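Local coordinates for protein NADPH-quinone reductase (PDB 3HA2) that probably acts as an FMN-dependent NAD(P)H:quinone oxidoreductase, the present chain being its flavodoxin-like part, at residues N16-F21 against I56-L61; Y62-P67 against A112-T117; M135-L140 against Q161-N166. All coordinates share one frame; numbering follows the deposited sequence.

Contact 1 of 3, residues N16-F21 against I56-L61; sequences NTQPFF and ILEFPL. With SO4 (sulfate ion), chain C.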
loop_
_atom_site.group_PDB
_atom_site.type_symbol
_atom_site.label_atom_id
_atom_site.label_comp_id
_atom_site.label_asym_id
_atom_site.label_seq_id
_atom_site.Cartn_x
_atom_site.Cartn_y
_atom_site.Cartn_z
ATOM N N ASN A 16 15.159 -14.317 8.885
ATOM C CA ASN A 16 15.227 -15.446 9.823
ATOM C C ASN A 16 13.887 -16.184 9.947
ATOM O O ASN A 16 13.834 -17.305 10.443
ATOM C CB ASN A 16 15.685 -14.987 11.217
ATOM C CG ASN A 16 17.175 -14.718 11.295
ATOM O OD1 ASN A 16 17.597 -13.656 11.756
ATOM N ND2 ASN A 16 17.978 -15.671 10.844
ATOM N N THR A 17 12.810 -15.550 9.508
ATOM C CA THR A 17 11.475 -16.129 9.652
ATOM C C THR A 17 11.084 -17.006 8.466
ATOM O O THR A 17 10.513 -18.084 8.638
ATOM C CB THR A 17 10.397 -15.049 9.788
ATOM O OG1 THR A 17 10.377 -14.255 8.595
ATOM C CG2 THR A 17 10.659 -14.163 10.980
ATOM N N GLN A 18 11.403 -16.535 7.260
ATOM C CA GLN A 18 10.960 -17.194 6.030
ATOM C C GLN A 18 11.441 -18.632 5.793
ATOM O O GLN A 18 10.657 -19.451 5.297
ATOM C CB GLN A 18 11.209 -16.287 4.820
ATOM C CG GLN A 18 10.374 -15.023 4.896
ATOM C CD GLN A 18 8.913 -15.338 5.127
ATOM O OE1 GLN A 18 8.223 -15.778 4.218
ATOM N NE2 GLN A 18 8.438 -15.135 6.364
ATOM N N PRO A 19 12.696 -18.973 6.180
ATOM C CA PRO A 19 13.037 -20.386 6.063
ATOM C C PRO A 19 12.096 -21.328 6.823
ATOM O O PRO A 19 11.912 -22.470 6.395
ATOM C CB PRO A 19 14.458 -20.465 6.643
ATOM C CG PRO A 19 15.000 -19.085 6.487
ATOM C CD PRO A 19 13.835 -18.186 6.700
ATOM N N PHE A 20 11.521 -20.866 7.937
ATOM C CA PHE A 20 10.588 -21.697 8.722
ATOM C C PHE A 20 9.358 -22.029 7.875
ATOM O O PHE A 20 8.859 -23.151 7.896
ATOM C CB PHE A 20 10.101 -20.968 9.986
ATOM C CG PHE A 20 11.111 -20.896 11.101
ATOM C CD1 PHE A 20 11.138 -21.870 12.095
ATOM C CD2 PHE A 20 11.988 -19.816 11.196
ATOM C CE1 PHE A 20 12.054 -21.804 13.149
ATOM C CE2 PHE A 20 12.901 -19.732 12.249
ATOM C CZ PHE A 20 12.936 -20.732 13.226
ATOM N N PHE A 21 8.859 -21.018 7.167
ATOM C CA PHE A 21 7.648 -21.144 6.357
ATOM C C PHE A 21 7.914 -21.979 5.099
ATOM O O PHE A 21 7.111 -22.833 4.723
ATOM C CB PHE A 21 7.095 -19.750 6.041
ATOM C CG PHE A 21 6.475 -19.078 7.242
ATOM C CD1 PHE A 21 5.106 -19.140 7.450
ATOM C CD2 PHE A 21 7.268 -18.447 8.198
ATOM C CE1 PHE A 21 4.520 -18.560 8.573
ATOM C CE2 PHE A 21 6.696 -17.863 9.326
ATOM C CZ PHE A 21 5.316 -17.917 9.508
ATOM N N ILE A 56 -1.405 -16.847 -2.511
ATOM C CA ILE A 56 -1.130 -16.292 -1.201
ATOM C C ILE A 56 -0.025 -15.250 -1.314
ATOM O O ILE A 56 1.033 -15.511 -1.887
ATOM C CB ILE A 56 -0.752 -17.406 -0.220
ATOM C CG1 ILE A 56 -1.995 -18.253 0.091
ATOM C CG2 ILE A 56 -0.111 -16.832 1.035
ATOM C CD1 ILE A 56 -1.690 -19.591 0.759
ATOM N N LEU A 57 -0.279 -14.063 -0.790
ATOM C CA LEU A 57 0.771 -13.050 -0.766
ATOM C C LEU A 57 1.346 -13.033 0.628
ATOM O O LEU A 57 0.621 -12.825 1.608
ATOM C CB LEU A 57 0.219 -11.677 -1.105
ATOM C CG LEU A 57 -0.645 -11.606 -2.368
ATOM C CD1 LEU A 57 -1.081 -10.136 -2.555
ATOM C CD2 LEU A 57 0.055 -12.155 -3.613
ATOM N N GLU A 58 2.652 -13.250 0.699
ATOM C CA GLU A 58 3.358 -13.447 1.967
ATOM C C GLU A 58 4.417 -12.350 2.142
ATOM O O GLU A 58 5.425 -12.288 1.398
ATOM C CB GLU A 58 3.998 -14.841 1.970
ATOM C CG GLU A 58 4.771 -15.171 3.222
ATOM C CD GLU A 58 4.975 -16.651 3.411
ATOM O OE1 GLU A 58 4.111 -17.454 2.979
ATOM O OE2 GLU A 58 6.007 -17.011 4.014
ATOM N N PHE A 59 4.207 -11.488 3.134
ATOM C CA PHE A 59 5.075 -10.320 3.280
ATOM C C PHE A 59 5.103 -9.762 4.703
ATOM O O PHE A 59 4.174 -9.993 5.479
ATOM C CB PHE A 59 4.613 -9.227 2.298
ATOM C CG PHE A 59 3.153 -8.798 2.475
ATOM C CD1 PHE A 59 2.113 -9.439 1.784
ATOM C CD2 PHE A 59 2.826 -7.754 3.341
ATOM C CE1 PHE A 59 0.770 -9.044 1.958
ATOM C CE2 PHE A 59 1.488 -7.346 3.513
ATOM C CZ PHE A 59 0.461 -7.992 2.816
ATOM N N PRO A 60 6.163 -9.010 5.039
ATOM C CA PRO A 60 6.196 -8.270 6.305
ATOM C C PRO A 60 5.450 -6.947 6.193
ATOM O O PRO A 60 5.428 -6.313 5.132
ATOM C CB PRO A 60 7.686 -8.037 6.523
ATOM C CG PRO A 60 8.246 -7.918 5.141
ATOM C CD PRO A 60 7.418 -8.856 4.274
ATOM N N LEU A 61 4.841 -6.529 7.287
ATOM C CA LEU A 61 4.097 -5.284 7.292
ATOM C C LEU A 61 5.109 -4.124 7.451
ATOM O O LEU A 61 5.866 -4.067 8.433
ATOM C CB LEU A 61 3.084 -5.318 8.440
ATOM C CG LEU A 61 2.042 -4.215 8.500
ATOM C CD1 LEU A 61 0.994 -4.452 7.417
ATOM C CD2 LEU A 61 1.405 -4.123 9.897
HETATM S S SO4 C . 12.609 -11.337 9.305
HETATM O O1 SO4 C . 12.236 -12.299 8.275
HETATM O O2 SO4 C . 13.677 -11.906 10.122
HETATM O O3 SO4 C . 13.096 -10.111 8.677
HETATM O O4 SO4 C . 11.439 -11.034 10.120
#

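Contact 2 of 3, residues Y62-P67 against A112-T117; sequences YWYSAP and AAEKFT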
loop_
_atom_site.group_PDB
_atom_site.type_symbol
_atom_site.label_atom_id
_atom_site.label_comp_id
_atom_site.label_asym_id
_atom_site.label_seq_id
_atom_site.Cartn_x
_atom_site.Cartn_y
_atom_site.Cartn_z
ATOM N N TYR A 62 5.158 -3.245 6.457
ATOM C CA TYR A 62 6.065 -2.094 6.477
ATOM C C TYR A 62 5.176 -0.853 6.461
ATOM O O TYR A 62 4.427 -0.647 5.502
ATOM C CB TYR A 62 6.941 -2.097 5.218
ATOM C CG TYR A 62 8.125 -3.050 5.235
ATOM C CD1 TYR A 62 8.300 -3.957 6.271
ATOM C CD2 TYR A 62 9.067 -3.034 4.205
ATOM C CE1 TYR A 62 9.371 -4.825 6.305
ATOM C CE2 TYR A 62 10.158 -3.907 4.234
ATOM C CZ TYR A 62 10.282 -4.805 5.288
ATOM O OH TYR A 62 11.331 -5.696 5.356
ATOM N N TRP A 63 5.251 -0.038 7.513
ATOM C CA TRP A 63 4.327 1.112 7.649
ATOM C C TRP A 63 2.880 0.777 7.260
ATOM O O TRP A 63 2.271 1.450 6.410
ATOM C CB TRP A 63 4.823 2.355 6.875
ATOM C CG TRP A 63 6.074 2.970 7.484
ATOM C CD1 TRP A 63 7.291 3.093 6.882
ATOM C CD2 TRP A 63 6.221 3.512 8.807
ATOM N NE1 TRP A 63 8.185 3.682 7.747
ATOM C CE2 TRP A 63 7.558 3.955 8.930
ATOM C CE3 TRP A 63 5.349 3.684 9.893
ATOM C CZ2 TRP A 63 8.059 4.552 10.108
ATOM C CZ3 TRP A 63 5.845 4.275 11.067
ATOM C CH2 TRP A 63 7.188 4.701 11.162
ATOM N N TYR A 64 2.352 -0.270 7.897
ATOM C CA TYR A 64 0.953 -0.664 7.809
ATOM C C TYR A 64 0.518 -1.139 6.412
ATOM O O TYR A 64 -0.673 -1.190 6.126
ATOM C CB TYR A 64 0.052 0.479 8.325
ATOM C CG TYR A 64 0.534 1.000 9.646
ATOM C CD1 TYR A 64 0.274 0.301 10.821
ATOM C CD2 TYR A 64 1.275 2.177 9.724
ATOM C CE1 TYR A 64 0.710 0.758 12.040
ATOM C CE2 TYR A 64 1.743 2.638 10.940
ATOM C CZ TYR A 64 1.449 1.928 12.094
ATOM O OH TYR A 64 1.911 2.382 13.306
ATOM N N SER A 65 1.483 -1.492 5.558
ATOM C CA SER A 65 1.158 -1.974 4.209
ATOM C C SER A 65 2.233 -2.909 3.675
ATOM O O SER A 65 3.248 -3.130 4.324
ATOM C CB SER A 65 0.919 -0.800 3.239
ATOM O OG SER A 65 1.930 0.169 3.365
ATOM N N ALA A 66 2.002 -3.466 2.490
ATOM C CA ALA A 66 2.978 -4.324 1.833
ATOM C C ALA A 66 4.257 -3.570 1.438
ATOM O O ALA A 66 4.194 -2.370 1.175
ATOM C CB ALA A 66 2.333 -4.956 0.597
ATOM N N PRO A 67 5.407 -4.269 1.386
ATOM C CA PRO A 67 6.664 -3.700 0.883
ATOM C C PRO A 67 6.508 -3.226 -0.566
ATOM O O PRO A 67 5.649 -3.707 -1.318
ATOM C CB PRO A 67 7.650 -4.880 0.923
ATOM C CG PRO A 67 7.043 -5.848 1.869
ATOM C CD PRO A 67 5.575 -5.665 1.824
ATOM N N ALA A 112 -6.308 0.479 21.247
ATOM C CA ALA A 112 -4.917 0.084 21.488
ATOM C C ALA A 112 -3.977 0.980 20.701
ATOM O O ALA A 112 -4.429 1.879 19.997
ATOM C CB ALA A 112 -4.697 -1.371 21.120
ATOM N N ALA A 113 -2.673 0.706 20.795
ATOM C CA ALA A 113 -1.652 1.590 20.222
ATOM C C ALA A 113 -1.869 1.939 18.735
ATOM O O ALA A 113 -1.701 3.101 18.337
ATOM C CB ALA A 113 -0.253 0.982 20.426
ATOM N N GLU A 114 -2.247 0.945 17.928
ATOM C CA GLU A 114 -2.329 1.112 16.477
ATOM C C GLU A 114 -3.722 1.478 15.953
ATOM O O GLU A 114 -3.871 1.786 14.771
ATOM C CB GLU A 114 -1.780 -0.130 15.746
ATOM C CG GLU A 114 -0.367 -0.568 16.150
ATOM C CD GLU A 114 0.722 0.504 15.990
ATOM O OE1 GLU A 114 0.574 1.448 15.176
ATOM O OE2 GLU A 114 1.754 0.379 16.688
ATOM N N LYS A 115 -4.721 1.422 16.838
ATOM C CA LYS A 115 -6.111 1.840 16.585
ATOM C C LYS A 115 -6.883 1.012 15.559
ATOM O O LYS A 115 -8.122 0.981 15.623
ATOM C CB LYS A 115 -6.213 3.334 16.203
ATOM C CG LYS A 115 -5.613 4.312 17.242
ATOM C CD LYS A 115 -5.938 5.747 16.849
ATOM C CE LYS A 115 -5.731 6.693 18.022
ATOM N NZ LYS A 115 -5.854 8.085 17.525
ATOM N N PHE A 116 -6.182 0.381 14.618
ATOM C CA PHE A 116 -6.852 -0.349 13.514
ATOM C C PHE A 116 -6.451 -1.804 13.452
ATOM O O PHE A 116 -5.295 -2.160 13.707
ATOM C CB PHE A 116 -6.573 0.324 12.164
ATOM C CG PHE A 116 -6.811 1.804 12.197
ATOM C CD1 PHE A 116 -8.119 2.308 12.326
ATOM C CD2 PHE A 116 -5.737 2.687 12.134
ATOM C CE1 PHE A 116 -8.339 3.697 12.390
ATOM C CE2 PHE A 116 -5.946 4.073 12.173
ATOM C CZ PHE A 116 -7.230 4.572 12.317
ATOM N N THR A 117 -7.426 -2.649 13.142
ATOM C CA THR A 117 -7.168 -4.082 13.029
ATOM C C THR A 117 -6.425 -4.426 11.734
ATOM O O THR A 117 -6.414 -3.658 10.766
ATOM C CB THR A 117 -8.492 -4.884 13.063
ATOM O OG1 THR A 117 -9.333 -4.442 11.987
ATOM C CG2 THR A 117 -9.227 -4.688 14.392
#

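Contact 3 of 3, residues M135-L140 against Q161-N166; sequences MYLPIL and QQYATN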
loop_
_atom_site.group_PDB
_atom_site.type_symbol
_atom_site.label_atom_id
_atom_site.label_comp_id
_atom_site.label_asym_id
_atom_site.label_seq_id
_atom_site.Cartn_x
_atom_site.Cartn_y
_atom_site.Cartn_z
HETATM N N MSE A 135 -12.048 -14.875 -4.465
HETATM C CA MSE A 135 -12.549 -15.155 -3.137
HETATM C C MSE A 135 -11.481 -14.787 -2.098
HETATM O O MSE A 135 -10.425 -15.402 -2.046
HETATM C CB MSE A 135 -12.899 -16.646 -3.027
HETATM C CG MSE A 135 -13.120 -17.138 -1.616
HETATM SE SE MSE A 135 -14.719 -16.321 -0.854
HETATM C CE MSE A 135 -16.089 -17.172 -1.988
ATOM N N TYR A 136 -11.770 -13.795 -1.268
ATOM C CA TYR A 136 -10.833 -13.339 -0.241
ATOM C C TYR A 136 -10.931 -14.230 0.991
ATOM O O TYR A 136 -12.024 -14.387 1.586
ATOM C CB TYR A 136 -11.210 -11.914 0.143
ATOM C CG TYR A 136 -10.204 -11.138 0.935
ATOM C CD1 TYR A 136 -8.935 -10.849 0.400
ATOM C CD2 TYR A 136 -10.524 -10.629 2.195
ATOM C CE1 TYR A 136 -8.007 -10.089 1.101
ATOM C CE2 TYR A 136 -9.583 -9.844 2.915
ATOM C CZ TYR A 136 -8.337 -9.595 2.351
ATOM O OH TYR A 136 -7.424 -8.822 3.004
ATOM N N LEU A 137 -9.810 -14.851 1.337
ATOM C CA LEU A 137 -9.709 -15.705 2.528
ATOM C C LEU A 137 -9.485 -14.877 3.786
ATOM O O LEU A 137 -9.004 -13.743 3.696
ATOM C CB LEU A 137 -8.538 -16.685 2.379
ATOM C CG LEU A 137 -8.532 -17.662 1.197
ATOM C CD1 LEU A 137 -7.183 -18.383 1.124
ATOM C CD2 LEU A 137 -9.667 -18.663 1.290
ATOM N N PRO A 138 -9.818 -15.433 4.968
ATOM C CA PRO A 138 -9.423 -14.725 6.180
ATOM C C PRO A 138 -7.906 -14.579 6.130
ATOM O O PRO A 138 -7.235 -15.446 5.607
ATOM C CB PRO A 138 -9.817 -15.688 7.301
ATOM C CG PRO A 138 -10.846 -16.540 6.732
ATOM C CD PRO A 138 -10.502 -16.699 5.279
ATOM N N ILE A 139 -7.395 -13.474 6.649
ATOM C CA ILE A 139 -5.957 -13.168 6.675
ATOM C C ILE A 139 -5.219 -14.007 7.715
ATOM O O ILE A 139 -5.715 -14.192 8.818
ATOM C CB ILE A 139 -5.781 -11.687 7.033
ATOM C CG1 ILE A 139 -6.525 -10.812 5.997
ATOM C CG2 ILE A 139 -4.284 -11.302 7.169
ATOM C CD1 ILE A 139 -6.957 -9.446 6.528
ATOM N N LEU A 140 -4.033 -14.509 7.365
ATOM C CA LEU A 140 -3.194 -15.184 8.369
ATOM C C LEU A 140 -2.180 -14.156 8.871
ATOM O O LEU A 140 -1.191 -13.885 8.195
ATOM C CB LEU A 140 -2.503 -16.440 7.791
ATOM C CG LEU A 140 -1.637 -17.211 8.805
ATOM C CD1 LEU A 140 -2.442 -17.565 10.032
ATOM C CD2 LEU A 140 -1.103 -18.468 8.163
ATOM N N GLN A 161 0.410 -24.344 7.104
ATOM C CA GLN A 161 0.245 -25.502 6.221
ATOM C C GLN A 161 -1.204 -25.677 5.769
ATOM O O GLN A 161 -1.460 -25.914 4.592
ATOM C CB GLN A 161 0.721 -26.788 6.904
ATOM C CG GLN A 161 2.213 -26.888 7.074
ATOM C CD GLN A 161 2.610 -28.100 7.902
ATOM O OE1 GLN A 161 1.812 -28.611 8.701
ATOM N NE2 GLN A 161 3.846 -28.565 7.721
ATOM N N GLN A 162 -2.140 -25.560 6.705
ATOM C CA GLN A 162 -3.573 -25.631 6.394
ATOM C C GLN A 162 -3.996 -24.496 5.470
ATOM O O GLN A 162 -4.750 -24.701 4.511
ATOM C CB GLN A 162 -4.394 -25.575 7.681
ATOM C CG GLN A 162 -4.198 -26.805 8.571
ATOM C CD GLN A 162 -4.557 -28.077 7.833
ATOM O OE1 GLN A 162 -5.711 -28.272 7.431
ATOM N NE2 GLN A 162 -3.568 -28.947 7.630
ATOM N N TYR A 163 -3.479 -23.306 5.765
ATOM C CA TYR A 163 -3.774 -22.104 4.984
ATOM C C TYR A 163 -3.387 -22.301 3.520
ATOM O O TYR A 163 -4.131 -21.928 2.620
ATOM C CB TYR A 163 -3.062 -20.894 5.597
ATOM C CG TYR A 163 -3.633 -19.549 5.159
ATOM C CD1 TYR A 163 -4.908 -19.145 5.569
ATOM C CD2 TYR A 163 -2.893 -18.681 4.335
ATOM C CE1 TYR A 163 -5.444 -17.902 5.169
ATOM C CE2 TYR A 163 -3.423 -17.431 3.939
ATOM C CZ TYR A 163 -4.693 -17.061 4.363
ATOM O OH TYR A 163 -5.218 -15.844 3.963
ATOM N N ALA A 164 -2.234 -22.931 3.297
ATOM C CA ALA A 164 -1.722 -23.196 1.961
ATOM C C ALA A 164 -2.370 -24.385 1.246
ATOM O O ALA A 164 -2.341 -24.450 0.022
ATOM C CB ALA A 164 -0.199 -23.383 2.012
ATOM N N THR A 165 -2.939 -25.335 1.988
ATOM C CA THR A 165 -3.339 -26.610 1.367
ATOM C C THR A 165 -4.773 -27.056 1.641
ATOM O O THR A 165 -5.348 -27.801 0.844
ATOM C CB THR A 165 -2.422 -27.788 1.795
ATOM O OG1 THR A 165 -2.608 -28.049 3.192
ATOM C CG2 THR A 165 -0.960 -27.487 1.533
ATOM N N ASN A 166 -5.329 -26.656 2.784
ATOM C CA ASN A 166 -6.685 -27.074 3.128
ATOM C C ASN A 166 -7.644 -26.590 2.056
ATOM O O ASN A 166 -7.893 -25.382 1.909
ATOM C CB ASN A 166 -7.105 -26.589 4.518
ATOM C CG ASN A 166 -8.550 -26.923 4.837
ATOM O OD1 ASN A 166 -8.917 -28.091 4.968
ATOM N ND2 ASN A 166 -9.380 -25.891 4.971
HETATM O O HOH W 1 -6.489 -13.051 3.072
#

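Contact 1 of 3, residues N16-F21 against I56-L61
The carboxylate of Glu58 is buried between a sheet strand and a helix, where it meets the side chain of Gln18, which comes from the opposite direction. Their flat ends stand almost perpendicular, 87° apart. As modelled, Gln18 OE1 and Glu58 OE2 are 2.5 Å from each other, but the amide is probably turned over in the model, so the nature of this close approach is left open. Glu58 gets there by a stretched side chain: CG lies anti to the backbone N (chi1 180°) and the chain stays extended beyond it. The same OE2 also lies 3.6 Å from Phe21 CB and meets the ring of Phe21 obliquely. The other oxygen, OE1, is hydrogen-bonded to the hydroxyl of Tyr160, whose ring packs edge-to-face with Phe21. Burial of this kind would probably raise the pKa of the acid.

In the loop leading into helix 18-25 a sulfate, probably from the crystallisation liquor, is bound. Asn16 N donates to its O2 at 3.1 Å, with an N-H...O angle of 160°. Thr17 OG1 donates to its O1 at 2.7 Å, and Ser15 adds a further bond. This is consistent with the phosphate site of the flavin in the family, which lies in the loop after the first strand.

Strand 54-60 runs inside the parallel sheet between strands 3-7 and 94-101. Helices 18-25 and 150-165 cover the Glu58 face, and Phe21 packs on Leu156 and Leu157. Phe59 points away from helix 18-25 and packs against strand 94-101.

Contact 2 of 3, residues Y62-P67 against A112-T117
Tyr64 and Glu114 hold these two loops together through a single very short hydrogen bond, Tyr64 OH to Glu114 OE1 at 2.5 Å. The carboxylate oxygen comes to the edge of the phenol, near the ring plane, and also sits 3.2 Å from Tyr64 CE1. The side chains cross at about a right angle, and ring and carboxylate planes are 43° apart. Glu114 is bent at chi2 (-57°), which folds its carboxylate back to the hydroxyl. Its second oxygen, OE2, forms a salt bridge with Lys131 of the second subunit. A phenylalanine in place of Tyr64 would lack the hydroxyl and would probably leave Glu114 OE1 without this donor, with the carboxylate less firmly fixed.

Away from this pair the contact is loose. The closest CA atoms, of Tyr64 and Glu114, are 9.4 Å apart, and Ala113 and Lys115 are exposed. Trp63 instead turns to the second subunit, where its NE1 bonds to Met78 O.

Tyr62 to Ser65 form a type I' turn, and Ala112 to Lys115 a type I turn. Both loops also meet the second subunit. In flavodoxin-like proteins, loops after the parallel strands commonly frame the flavin, and these probably do likewise.

Contact 3 of 3, residues M135-L140 against Q161-N166
Leu137 is the first residue of 135-140 to meet Tyr163, with its CB 3.8 Å from the Tyr163 hydroxyl and its CD1 packed obliquely by the ring. Its carbonyl oxygen accepts a bond from a water that also donates to Tyr163 OH, at 3.2 Å. Next, Pro138 O accepts a hydrogen bond from Tyr163 OH at 2.6 Å. This oxygen lies at the edge of the ring, in its plane, and the hydroxyl is tilted 25° from the carbonyl plane. Ile139 turns its side chain away and offers mainly backbone. Leu140 then covers one face of the ring: its CB stands 3.9 Å from the centroid, 4° off the ring normal, a CH-pi contact. Leu140 CD2 reaches Tyr163 CB at 4.0 Å. With CG anti to the backbone N (chi1 -161°), Tyr163 sends its ring from helix to strand.

The hydroxyl also accepts from Ile97 N, and its three partners should fix the ring well. Leu137 and Leu140 form backbone hydrogen bonds with Leu95 and Ile97, respectively, of strand 94-101. Strand 135-143 is one of the two outermost strands within this chain, and helix 150-165 packs on it with Tyr163 also touching Ile56 and Val98.

Overall arrangement
The contacts follow one another along the chain, and all belong to one flavodoxin-like fold with a five-stranded parallel sheet. Contact 1 joins inner strand 54-60 to helix 18-25. Contact 3 joins outer strand 135-143 to helix 150-165. Their centres are about 14 Å apart, and Ile56 packs on Tyr163 and Ala164 to link them. Contact 2 lies in the loops after strands 54-60 and 94-101, with its centre about 17 Å from that of contact 1; Phe59 and Pro60 touch Ala66 and Pro67. Contacts 2 and 3 do not touch, their nearest atoms being about 7 Å apart. Contacts 1 and 3 thus secure helices on the sheet, while contact 2 faces the second subunit.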